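Local atomic coordinates of malonyl CoA:acyl carrier protein malonyltransferase (Streptomyces coelicolor, PDB entry 1NM2), a protein that probably transfers the malonyl group of malonyl-CoA to holo-acyl carrier protein, supplying malonyl-ACP for fatty acid biosynthesis. Residues 134-139 / 172-177; 29-34 / 68-73; 89-94 / 225-230; 161-166 / 257-262. One frame throughout, in Å; residues are numbered along the deposited sequence.

Interactions 1 and 4 both reach the mixed sheet of the smaller lobe, interaction 4 by strand 159-165, and touch through Ala161, which packs on Met138 and Ala172. Interaction 3 belongs to the parallel sheet of the main core, and interaction 2 is a helix pair outside it. Interactions 1 and 2 are mostly buried, 3 and 4 only partly. Backbone hydrogen bonds dominate interactions 1 and 3, antiparallel in one and parallel in the other; interaction 2 has no hydrogen bond across it and rests on side-chain packing; interaction 4 combines a backbone bond with a valine packed on a salt bridge internal to 257-262. Val230 of interaction 3 packs on Cys261 of interaction 4.

Interaction 1 (134-139 / 172-177); sequences TETGMS and AGTMEQ
Glu135 O is met twice from the facing segment: Met175 N donates a hydrogen bond of 3.0 Å to it, and Thr174 CA makes a CA-H...O contact at 3.4 Å. Two further backbone bonds join the glycines as an antiparallel hydrogen-bonded pair, Gly137 N to Gly173 O at 2.9 Å and Gly173 N to Gly137 O at 3.2 Å. A side chain on Gly137 would press on Met175 SD, and one on Gly173 would run into Gln177 OE1. Thr136 sets CB 3.1 Å from Gly173 O, with CG2 (anti to the carbonyl carbon) beside Thr174 CA; its OG1 donates to Thr134 OG1 and is also hydrogen-bonded to Ala200 N. An alanine in place of Thr136 would probably leave Ala200 N and Thr134 OG1 without this mate and open a small gap beside Thr174 CA. Met138 CG rests 3.8 Å from Ala172 CB, and both side chains also touch Ala161 of strand 159-165. Met175, bent at its second torsion (chi2 -55°), brings SD to 3.7 Å from Thr136 O. Thr174 N donates to Gln177 OE1 at 3.0 Å; the return bond onto Thr174 OG1 is less sure. Thr174 and Gln177 form a capping box at the start of helix 175-183, as the chain leaves the mixed sheet of the smaller, ferredoxin-like lobe of malonyltransferases.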
loop_
_atom_site.group_PDB
_atom_site.type_symbol
_atom_site.label_atom_id
_atom_site.label_comp_id
_atom_site.label_asym_id
_atom_site.label_seq_id
_atom_site.Cartn_x
_atom_site.Cartn_y
_atom_site.Cartn_z
ATOM N N THR A 134 22.497 -0.871 3.702
ATOM C CA THR A 134 22.632 0.540 3.368
ATOM C C THR A 134 22.162 1.454 4.495
ATOM O O THR A 134 21.465 1.025 5.411
ATOM C CB THR A 134 21.766 0.889 2.139
ATOM O OG1 THR A 134 20.383 0.933 2.529
ATOM C CG2 THR A 134 21.930 -0.157 1.049
ATOM N N GLU A 135 22.559 2.718 4.419
ATOM C CA GLU A 135 22.120 3.726 5.373
ATOM C C GLU A 135 21.284 4.670 4.512
ATOM O O GLU A 135 21.786 5.662 3.980
ATOM C CB GLU A 135 23.305 4.473 6.000
ATOM C CG GLU A 135 24.025 3.703 7.106
ATOM C CD GLU A 135 25.219 2.904 6.602
ATOM O OE1 GLU A 135 26.190 3.529 6.127
ATOM O OE2 GLU A 135 25.190 1.654 6.685
ATOM N N THR A 136 20.007 4.328 4.366
ATOM C CA THR A 136 19.072 5.088 3.542
ATOM C C THR A 136 17.741 5.313 4.257
ATOM O O THR A 136 17.503 4.774 5.333
ATOM C CB THR A 136 18.775 4.332 2.236
ATOM O OG1 THR A 136 18.200 3.058 2.553
ATOM C CG2 THR A 136 20.046 4.114 1.434
ATOM N N GLY A 137 16.867 6.099 3.642
ATOM C CA GLY A 137 15.578 6.370 4.247
ATOM C C GLY A 137 14.646 7.113 3.312
ATOM O O GLY A 137 14.912 7.217 2.117
ATOM N N MET A 138 13.544 7.613 3.863
ATOM C CA MET A 138 12.548 8.364 3.100
ATOM C C MET A 138 12.084 9.528 3.958
ATOM O O MET A 138 11.982 9.402 5.180
ATOM C CB MET A 138 11.332 7.488 2.768
ATOM C CG MET A 138 11.639 6.186 2.063
ATOM S SD MET A 138 10.160 5.128 1.929
ATOM C CE MET A 138 9.453 5.735 0.418
ATOM N N SER A 139 11.800 10.658 3.318
ATOM C CA SER A 139 11.323 11.838 4.030
ATOM C C SER A 139 10.253 12.530 3.205
ATOM O O SER A 139 10.390 12.665 1.992
ATOM C CB SER A 139 12.471 12.813 4.300
ATOM O OG SER A 139 13.443 12.238 5.157
ATOM N N ALA A 172 13.530 9.941 -1.237
ATOM C CA ALA A 172 14.227 8.780 -0.708
ATOM C C ALA A 172 15.644 8.700 -1.259
ATOM O O ALA A 172 15.898 9.044 -2.413
ATOM C CB ALA A 172 13.461 7.506 -1.051
ATOM N N GLY A 173 16.561 8.241 -0.419
ATOM C CA GLY A 173 17.948 8.113 -0.821
ATOM C C GLY A 173 18.786 7.795 0.401
ATOM O O GLY A 173 18.266 7.260 1.388
ATOM N N THR A 174 20.076 8.117 0.345
ATOM C CA THR A 174 20.962 7.857 1.471
ATOM C C THR A 174 20.691 8.870 2.576
ATOM O O THR A 174 20.122 9.935 2.331
ATOM C CB THR A 174 22.457 7.957 1.063
ATOM O OG1 THR A 174 22.768 9.304 0.687
ATOM C CG2 THR A 174 22.755 7.035 -0.109
ATOM N N MET A 175 21.095 8.535 3.795
ATOM C CA MET A 175 20.892 9.437 4.917
ATOM C C MET A 175 21.649 10.751 4.704
ATOM O O MET A 175 21.186 11.805 5.123
ATOM C CB MET A 175 21.328 8.765 6.224
ATOM C CG MET A 175 20.436 7.589 6.619
ATOM S SD MET A 175 18.681 8.052 6.714
ATOM C CE MET A 175 18.593 8.652 8.406
ATOM N N GLU A 176 22.803 10.694 4.043
ATOM C CA GLU A 176 23.575 11.910 3.779
ATOM C C GLU A 176 22.788 12.842 2.860
ATOM O O GLU A 176 22.712 14.047 3.098
ATOM C CB GLU A 176 24.911 11.582 3.114
ATOM C CG GLU A 176 25.853 10.738 3.946
ATOM C CD GLU A 176 27.238 10.656 3.332
ATOM O OE1 GLU A 176 27.335 10.357 2.122
ATOM O OE2 GLU A 176 28.227 10.891 4.059
ATOM N N GLN A 177 22.208 12.278 1.806
ATOM C CA GLN A 177 21.426 13.064 0.862
ATOM C C GLN A 177 20.173 13.612 1.536
ATOM O O GLN A 177 19.814 14.777 1.346
ATOM C CB GLN A 177 21.041 12.204 -0.351
ATOM C CG GLN A 177 22.237 11.565 -1.045
ATOM C CD GLN A 177 21.849 10.557 -2.124
ATOM O OE1 GLN A 177 20.909 9.774 -1.961
ATOM N NE2 GLN A 177 22.593 10.559 -3.220
#

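Interaction 2 (29-34 / 68-73); sequences DRVAAW and GILSAA
Helix segments 29-34 and 68-73 run nearly antiparallel, their axes 153° apart and no closer than 11.4 Å, with Val31 and Leu70 as the nearest backbone pair. The Trp34 indole reaches across with its benzo end, CH2 lying 3.9 Å from Ile69 CG2 in an oblique approach and CZ2 equally near, while Leu70 N sits at the ring edge. Leu70, with CG anti to the backbone N (chi1 -167°), meets Val31 at about a right angle, its CD2 3.9 Å from Val31 CG2. Arg30 NH1 comes 3.6 Å from Ala73 CB, which lies at the edge of the guanidinium. One face of that guanidinium carries Trp34 CZ2, 3.7 Å above its plane and toward the rim. The polar ends of both residues are fixed outside the pair: Asp113 OD2 forms a salt bridge with Arg30 NH2 and a hydrogen bond with Trp34 NE1, which ties the two side chains to the start of helix 113-132. Leu42 packs against Val31 and Trp34, and Trp21 against Leu70. This is apolar packing of near-antiparallel helices in the helical layer of an acyltransferase, helix 57-75 being followed by strand 93-96 of the parallel core sheet as the next regular element.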
loop_
_atom_site.group_PDB
_atom_site.type_symbol
_atom_site.label_atom_id
_atom_site.label_comp_id
_atom_site.label_asym_id
_atom_site.label_seq_id
_atom_site.Cartn_x
_atom_site.Cartn_y
_atom_site.Cartn_z
ATOM N N ASP A 29 -9.847 -17.797 13.214
ATOM C CA ASP A 29 -9.499 -19.043 12.532
ATOM C C ASP A 29 -8.744 -18.798 11.219
ATOM O O ASP A 29 -7.708 -19.418 10.966
ATOM C CB ASP A 29 -10.756 -19.876 12.244
ATOM C CG ASP A 29 -11.454 -20.349 13.514
ATOM O OD1 ASP A 29 -10.769 -20.899 14.404
ATOM O OD2 ASP A 29 -12.689 -20.186 13.617
ATOM N N ARG A 30 -9.255 -17.896 10.382
ATOM C CA ARG A 30 -8.594 -17.615 9.110
ATOM C C ARG A 30 -7.201 -17.036 9.325
ATOM O O ARG A 30 -6.233 -17.485 8.707
ATOM C CB ARG A 30 -9.425 -16.647 8.253
ATOM C CG ARG A 30 -10.773 -17.202 7.799
ATOM C CD ARG A 30 -11.373 -16.371 6.659
ATOM N NE ARG A 30 -10.622 -16.515 5.412
ATOM C CZ ARG A 30 -10.830 -15.778 4.320
ATOM N NH1 ARG A 30 -11.769 -14.838 4.321
ATOM N NH2 ARG A 30 -10.105 -15.979 3.225
ATOM N N VAL A 31 -7.097 -16.045 10.209
ATOM C CA VAL A 31 -5.809 -15.412 10.483
ATOM C C VAL A 31 -4.791 -16.423 11.026
ATOM O O VAL A 31 -3.611 -16.364 10.682
ATOM C CB VAL A 31 -5.970 -14.228 11.471
ATOM C CG1 VAL A 31 -4.614 -13.641 11.821
ATOM C CG2 VAL A 31 -6.851 -13.157 10.839
ATOM N N ALA A 32 -5.254 -17.352 11.860
ATOM C CA ALA A 32 -4.382 -18.376 12.425
ATOM C C ALA A 32 -3.812 -19.262 11.316
ATOM O O ALA A 32 -2.631 -19.609 11.329
ATOM C CB ALA A 32 -5.154 -19.231 13.439
ATOM N N ALA A 33 -4.653 -19.641 10.360
ATOM C CA ALA A 33 -4.199 -20.478 9.250
ATOM C C ALA A 33 -3.164 -19.712 8.428
ATOM O O ALA A 33 -2.180 -20.293 7.967
ATOM C CB ALA A 33 -5.378 -20.878 8.372
ATOM N N TRP A 34 -3.388 -18.411 8.239
ATOM C CA TRP A 34 -2.436 -17.590 7.493
ATOM C C TRP A 34 -1.122 -17.543 8.262
ATOM O O TRP A 34 -0.047 -17.722 7.686
ATOM C CB TRP A 34 -2.961 -16.163 7.301
ATOM C CG TRP A 34 -4.164 -16.051 6.407
ATOM C CD1 TRP A 34 -4.537 -16.914 5.411
ATOM C CD2 TRP A 34 -5.100 -14.971 6.370
ATOM N NE1 TRP A 34 -5.646 -16.431 4.756
ATOM C CE2 TRP A 34 -6.010 -15.239 5.325
ATOM C CE3 TRP A 34 -5.255 -13.796 7.119
ATOM C CZ2 TRP A 34 -7.062 -14.374 5.008
ATOM C CZ3 TRP A 34 -6.301 -12.937 6.802
ATOM C CH2 TRP A 34 -7.191 -13.232 5.756
ATOM N N GLY A 68 -6.442 -6.188 5.153
ATOM C CA GLY A 68 -7.202 -5.797 3.976
ATOM C C GLY A 68 -8.059 -6.922 3.430
ATOM O O GLY A 68 -9.233 -6.721 3.090
ATOM N N ILE A 69 -7.480 -8.113 3.338
ATOM C CA ILE A 69 -8.215 -9.268 2.841
ATOM C C ILE A 69 -9.350 -9.609 3.804
ATOM O O ILE A 69 -10.472 -9.899 3.381
ATOM C CB ILE A 69 -7.304 -10.506 2.708
ATOM C CG1 ILE A 69 -6.214 -10.245 1.664
ATOM C CG2 ILE A 69 -8.135 -11.715 2.313
ATOM C CD1 ILE A 69 -5.165 -11.325 1.582
ATOM N N LEU A 70 -9.050 -9.561 5.098
ATOM C CA LEU A 70 -10.031 -9.875 6.126
ATOM C C LEU A 70 -11.206 -8.898 6.157
ATOM O O LEU A 70 -12.363 -9.320 6.217
ATOM C CB LEU A 70 -9.358 -9.912 7.506
ATOM C CG LEU A 70 -10.160 -10.512 8.665
ATOM C CD1 LEU A 70 -10.417 -11.999 8.401
ATOM C CD2 LEU A 70 -9.389 -10.338 9.966
ATOM N N SER A 71 -10.923 -7.596 6.119
ATOM C CA SER A 71 -12.001 -6.614 6.161
ATOM C C SER A 71 -12.841 -6.663 4.889
ATOM O O SER A 71 -14.065 -6.520 4.939
ATOM C CB SER A 71 -11.448 -5.202 6.394
ATOM O OG SER A 71 -10.461 -4.849 5.445
ATOM N N ALA A 72 -12.190 -6.876 3.751
ATOM C CA ALA A 72 -12.907 -6.965 2.484
ATOM C C ALA A 72 -13.835 -8.179 2.534
ATOM O O ALA A 72 -14.999 -8.105 2.133
ATOM C CB ALA A 72 -11.932 -7.111 1.341
ATOM N N ALA A 73 -13.313 -9.296 3.028
ATOM C CA ALA A 73 -14.105 -10.514 3.131
ATOM C C ALA A 73 -15.340 -10.249 3.998
ATOM O O ALA A 73 -16.441 -10.667 3.659
ATOM C CB ALA A 73 -13.262 -11.637 3.727
#

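Interaction 3 (89-94 / 225-230); sequences FTPGAV and PKVTYV
The Tyr229 ring is approached obliquely by Val94 CG2, which lies 3.9 Å from CD1, the two side chains crossing at about a right angle. Val244 and Leu248 of helix 241-251 also touch this tyrosine, and its OH is hydrogen-bonded to Glu101 O. Val94 uses both backbone polar atoms in the parallel pairing: its N donates to Thr228 O at 2.9 Å, and its O accepts from Val230 N at 3.0 Å in an almost straight bond of 178°. Toward the start of the segments Val227 is the main apolar piece. With CG1 anti to the backbone N (chi1 -174°), that methyl stands 3.1 Å from Pro91 O, a tight approach, and the valine and proline side chains cross at about a right angle. Its other methyl, CG2, passes alongside Thr90 CG2 at 3.8 Å, the two side chains pointing in opposite directions. Ala93 CB meets Thr228 CB at 3.8 Å. Where direct pairing gives out, a water donates to Gly92 O at 2.8 Å and accepts from Thr228 N over a longer distance. Strand 228-229 is thus held at the border of the parallel sheet by two sound backbone bonds from one residue, a water bridge and methyl contacts, which implies a short edge strand pinned mainly through Val94 of strand 93-96, itself leading into what is probably the nucleophile elbow.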
loop_
_atom_site.group_PDB
_atom_site.type_symbol
_atom_site.label_atom_id
_atom_site.label_comp_id
_atom_site.label_asym_id
_atom_site.label_seq_id
_atom_site.Cartn_x
_atom_site.Cartn_y
_atom_site.Cartn_z
ATOM N N PHE A 89 -20.285 -8.806 -3.578
ATOM C CA PHE A 89 -20.222 -7.661 -4.478
ATOM C C PHE A 89 -18.914 -7.636 -5.259
ATOM O O PHE A 89 -17.921 -8.233 -4.851
ATOM C CB PHE A 89 -20.383 -6.352 -3.689
ATOM C CG PHE A 89 -19.091 -5.785 -3.164
ATOM C CD1 PHE A 89 -18.374 -4.851 -3.907
ATOM C CD2 PHE A 89 -18.589 -6.185 -1.929
ATOM C CE1 PHE A 89 -17.179 -4.323 -3.426
ATOM C CE2 PHE A 89 -17.395 -5.663 -1.440
ATOM C CZ PHE A 89 -16.688 -4.729 -2.191
ATOM N N THR A 90 -18.930 -6.937 -6.386
ATOM C CA THR A 90 -17.758 -6.813 -7.237
ATOM C C THR A 90 -17.534 -5.334 -7.538
ATOM O O THR A 90 -18.391 -4.679 -8.126
ATOM C CB THR A 90 -17.961 -7.578 -8.565
ATOM O OG1 THR A 90 -18.155 -8.968 -8.286
ATOM C CG2 THR A 90 -16.750 -7.412 -9.475
ATOM N N PRO A 91 -16.382 -4.785 -7.125
ATOM C CA PRO A 91 -16.094 -3.371 -7.380
ATOM C C PRO A 91 -15.791 -3.092 -8.849
ATOM O O PRO A 91 -15.498 -4.015 -9.612
ATOM C CB PRO A 91 -14.890 -3.103 -6.482
ATOM C CG PRO A 91 -14.165 -4.405 -6.522
ATOM C CD PRO A 91 -15.288 -5.414 -6.362
ATOM N N GLY A 92 -15.862 -1.819 -9.237
ATOM C CA GLY A 92 -15.573 -1.442 -10.611
ATOM C C GLY A 92 -14.083 -1.530 -10.902
ATOM O O GLY A 92 -13.673 -1.813 -12.029
ATOM N N ALA A 93 -13.263 -1.287 -9.882
ATOM C CA ALA A 93 -11.814 -1.354 -10.031
ATOM C C ALA A 93 -11.146 -1.446 -8.667
ATOM O O ALA A 93 -11.753 -1.110 -7.650
ATOM C CB ALA A 93 -11.308 -0.130 -10.773
ATOM N N VAL A 94 -9.895 -1.905 -8.651
ATOM C CA VAL A 94 -9.143 -2.026 -7.405
ATOM C C VAL A 94 -7.731 -1.479 -7.548
ATOM O O VAL A 94 -7.185 -1.411 -8.649
ATOM C CB VAL A 94 -9.039 -3.494 -6.943
ATOM C CG1 VAL A 94 -10.432 -4.051 -6.688
ATOM C CG2 VAL A 94 -8.283 -4.325 -7.987
ATOM N N PRO A 225 -6.616 -10.586 -14.041
ATOM C CA PRO A 225 -7.541 -9.880 -13.149
ATOM C C PRO A 225 -8.989 -9.953 -13.636
ATOM O O PRO A 225 -9.260 -9.776 -14.822
ATOM C CB PRO A 225 -6.995 -8.451 -13.146
ATOM C CG PRO A 225 -6.351 -8.328 -14.498
ATOM C CD PRO A 225 -5.650 -9.656 -14.652
ATOM N N LYS A 226 -9.912 -10.219 -12.716
ATOM C CA LYS A 226 -11.332 -10.319 -13.059
ATOM C C LYS A 226 -12.004 -8.959 -12.900
ATOM O O LYS A 226 -13.141 -8.757 -13.326
ATOM C CB LYS A 226 -12.020 -11.342 -12.152
ATOM C CG LYS A 226 -11.422 -12.735 -12.235
ATOM C CD LYS A 226 -12.060 -13.675 -11.218
ATOM C CE LYS A 226 -11.376 -15.040 -11.221
ATOM N NZ LYS A 226 -11.951 -15.972 -10.198
ATOM N N VAL A 227 -11.286 -8.040 -12.265
ATOM C CA VAL A 227 -11.763 -6.685 -12.036
ATOM C C VAL A 227 -10.628 -5.765 -12.478
ATOM O O VAL A 227 -9.456 -6.137 -12.377
ATOM C CB VAL A 227 -12.051 -6.439 -10.541
ATOM C CG1 VAL A 227 -12.683 -5.073 -10.352
ATOM C CG2 VAL A 227 -12.956 -7.536 -9.992
ATOM N N THR A 228 -10.969 -4.579 -12.972
ATOM C CA THR A 228 -9.959 -3.629 -13.424
ATOM C C THR A 228 -8.919 -3.400 -12.327
ATOM O O THR A 228 -9.259 -3.022 -11.206
ATOM C CB THR A 228 -10.602 -2.287 -13.804
ATOM O OG1 THR A 228 -11.590 -2.504 -14.821
ATOM C CG2 THR A 228 -9.545 -1.325 -14.331
ATOM N N TYR A 229 -7.654 -3.637 -12.659
ATOM C CA TYR A 229 -6.553 -3.480 -11.711
ATOM C C TYR A 229 -5.670 -2.290 -12.109
ATOM O O TYR A 229 -5.039 -2.307 -13.165
ATOM C CB TYR A 229 -5.717 -4.765 -11.687
ATOM C CG TYR A 229 -4.574 -4.744 -10.698
ATOM C CD1 TYR A 229 -4.738 -5.226 -9.401
ATOM C CD2 TYR A 229 -3.335 -4.208 -11.052
ATOM C CE1 TYR A 229 -3.693 -5.174 -8.478
ATOM C CE2 TYR A 229 -2.292 -4.147 -10.140
ATOM C CZ TYR A 229 -2.477 -4.631 -8.857
ATOM O OH TYR A 229 -1.447 -4.548 -7.952
ATOM N N VAL A 230 -5.626 -1.267 -11.258
ATOM C CA VAL A 230 -4.832 -0.065 -11.523
ATOM C C VAL A 230 -3.479 -0.166 -10.825
ATOM O O VAL A 230 -3.417 -0.361 -9.609
ATOM C CB VAL A 230 -5.572 1.200 -11.030
ATOM C CG1 VAL A 230 -4.755 2.450 -11.345
ATOM C CG2 VAL A 230 -6.938 1.289 -11.697
HETATM O O HOH W 1 -14.104 -3.984 -13.769
#

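Interaction 4 (161-166 / 257-262); sequences ANVNGA and RWDLCM
Val163 lies against the carboxylate of Asp259, its CG1 3.4 Å from Asp259 CG, and beside the arm of Arg257, its CB 3.5 Å from Arg257 NE. The arginine chain, turned at chi2 (-55°) and chi3 (-63°), brings NE beside the carboxylate, which is gripped side-on. NH1 meets the syn lone pair of Asp259 OD1 in the guanidinium plane at 2.6 Å, while NE reaches OD2 at 2.8 Å from a more tilted position. Leu260 CD1 sits over the centre of one guanidinium face. Asp259 also joins the segments through its backbone, N donating to Val163 O at 3.0 Å. An alanine in place of Asp259 would probably leave the Arg257 guanidinium without its charged mate, free to turn, and open a gap beside Val163 CG1. Asn164 O lies at the Trp258 ring edge and 3.3 Å from Met262 CE, buried with no hydrogen-bond partner in the model. A side chain on Gly165 would collide with Met262 CE. Asn164 OD1 is hydrogen-bonded to His97 NE2, whose ring meets Trp258. The start of helix 258-267 is thus held to strand 159-165 by Asp259 N and by Val163 packed against the Arg257-Asp259 salt bridge, and would probably help to stabilise the carboxylate.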
loop_
_atom_site.group_PDB
_atom_site.type_symbol
_atom_site.label_atom_id
_atom_site.label_comp_id
_atom_site.label_asym_id
_atom_site.label_seq_id
_atom_site.Cartn_x
_atom_site.Cartn_y
_atom_site.Cartn_z
ATOM N N ALA A 161 10.370 8.801 -4.506
ATOM C CA ALA A 161 9.829 7.477 -4.194
ATOM C C ALA A 161 8.307 7.404 -4.113
ATOM O O ALA A 161 7.704 6.389 -4.467
ATOM C CB ALA A 161 10.445 6.972 -2.894
ATOM N N ASN A 162 7.687 8.475 -3.630
ATOM C CA ASN A 162 6.237 8.537 -3.513
ATOM C C ASN A 162 5.713 9.821 -4.136
ATOM O O ASN A 162 6.149 10.913 -3.769
ATOM C CB ASN A 162 5.786 8.552 -2.045
ATOM C CG ASN A 162 5.608 7.168 -1.441
ATOM O OD1 ASN A 162 4.950 7.035 -0.414
ATOM N ND2 ASN A 162 6.200 6.149 -2.043
ATOM N N VAL A 163 4.794 9.687 -5.084
ATOM C CA VAL A 163 4.131 10.841 -5.696
ATOM C C VAL A 163 2.683 10.468 -5.399
ATOM O O VAL A 163 2.037 9.750 -6.163
ATOM C CB VAL A 163 4.372 10.925 -7.210
ATOM C CG1 VAL A 163 3.685 12.168 -7.776
ATOM C CG2 VAL A 163 5.871 11.003 -7.485
ATOM N N ASN A 164 2.192 10.946 -4.262
ATOM C CA ASN A 164 0.857 10.599 -3.793
ATOM C C ASN A 164 -0.338 11.459 -4.155
ATOM O O ASN A 164 -1.448 11.170 -3.715
ATOM C CB ASN A 164 0.902 10.423 -2.278
ATOM C CG ASN A 164 1.898 9.370 -1.858
ATOM O OD1 ASN A 164 2.068 8.361 -2.545
ATOM N ND2 ASN A 164 2.557 9.587 -0.730
ATOM N N GLY A 165 -0.127 12.497 -4.953
ATOM C CA GLY A 165 -1.236 13.350 -5.335
ATOM C C GLY A 165 -1.466 14.451 -4.322
ATOM O O GLY A 165 -0.877 14.439 -3.240
ATOM N N ALA A 166 -2.333 15.399 -4.665
ATOM C CA ALA A 166 -2.618 16.515 -3.778
ATOM C C ALA A 166 -1.309 17.252 -3.504
ATOM O O ALA A 166 -1.140 17.870 -2.456
ATOM C CB ALA A 166 -3.228 16.013 -2.478
ATOM N N ARG A 257 3.433 5.925 -8.054
ATOM C CA ARG A 257 2.686 7.013 -8.667
ATOM C C ARG A 257 1.212 6.923 -8.312
ATOM O O ARG A 257 0.371 6.648 -9.172
ATOM C CB ARG A 257 2.863 7.000 -10.190
ATOM C CG ARG A 257 4.288 7.328 -10.633
ATOM C CD ARG A 257 4.744 8.662 -10.047
ATOM N NE ARG A 257 3.925 9.774 -10.521
ATOM C CZ ARG A 257 3.988 10.280 -11.750
ATOM N NH1 ARG A 257 3.200 11.293 -12.097
ATOM N NH2 ARG A 257 4.850 9.787 -12.629
ATOM N N TRP A 258 0.905 7.154 -7.041
ATOM C CA TRP A 258 -0.477 7.101 -6.582
ATOM C C TRP A 258 -1.259 8.245 -7.219
ATOM O O TRP A 258 -2.478 8.158 -7.392
ATOM C CB TRP A 258 -0.553 7.200 -5.056
ATOM C CG TRP A 258 -1.942 6.946 -4.548
ATOM C CD1 TRP A 258 -2.783 7.844 -3.951
ATOM C CD2 TRP A 258 -2.673 5.722 -4.657
ATOM N NE1 TRP A 258 -3.999 7.254 -3.685
ATOM C CE2 TRP A 258 -3.957 5.950 -4.106
ATOM C CE3 TRP A 258 -2.370 4.453 -5.170
ATOM C CZ2 TRP A 258 -4.938 4.953 -4.052
ATOM C CZ3 TRP A 258 -3.345 3.461 -5.119
ATOM C CH2 TRP A 258 -4.616 3.719 -4.561
ATOM N N ASP A 259 -0.550 9.315 -7.576
ATOM C CA ASP A 259 -1.183 10.457 -8.222
ATOM C C ASP A 259 -1.850 10.007 -9.527
ATOM O O ASP A 259 -3.001 10.356 -9.813
ATOM C CB ASP A 259 -0.144 11.550 -8.527
ATOM C CG ASP A 259 0.945 11.083 -9.479
ATOM O OD1 ASP A 259 1.304 11.862 -10.390
ATOM O OD2 ASP A 259 1.453 9.948 -9.319
ATOM N N LEU A 260 -1.121 9.222 -10.312
ATOM C CA LEU A 260 -1.634 8.727 -11.584
ATOM C C LEU A 260 -2.750 7.708 -11.389
ATOM O O LEU A 260 -3.632 7.576 -12.232
ATOM C CB LEU A 260 -0.497 8.111 -12.404
ATOM C CG LEU A 260 0.572 9.136 -12.802
ATOM C CD1 LEU A 260 1.684 8.461 -13.592
ATOM C CD2 LEU A 260 -0.082 10.244 -13.616
ATOM N N CYS A 261 -2.703 6.975 -10.285
ATOM C CA CYS A 261 -3.744 6.000 -10.016
ATOM C C CYS A 261 -5.066 6.748 -9.815
ATOM O O CYS A 261 -6.107 6.330 -10.325
ATOM C CB CYS A 261 -3.392 5.172 -8.777
ATOM S SG CYS A 261 -2.020 4.015 -9.045
ATOM N N MET A 262 -5.023 7.857 -9.082
ATOM C CA MET A 262 -6.232 8.642 -8.844
ATOM C C MET A 262 -6.718 9.298 -10.133
ATOM O O MET A 262 -7.922 9.445 -10.334
ATOM C CB MET A 262 -6.003 9.703 -7.751
ATOM C CG MET A 262 -5.872 9.110 -6.329
ATOM S SD MET A 262 -5.994 10.307 -4.967
ATOM C CE MET A 262 -4.424 11.168 -5.134
#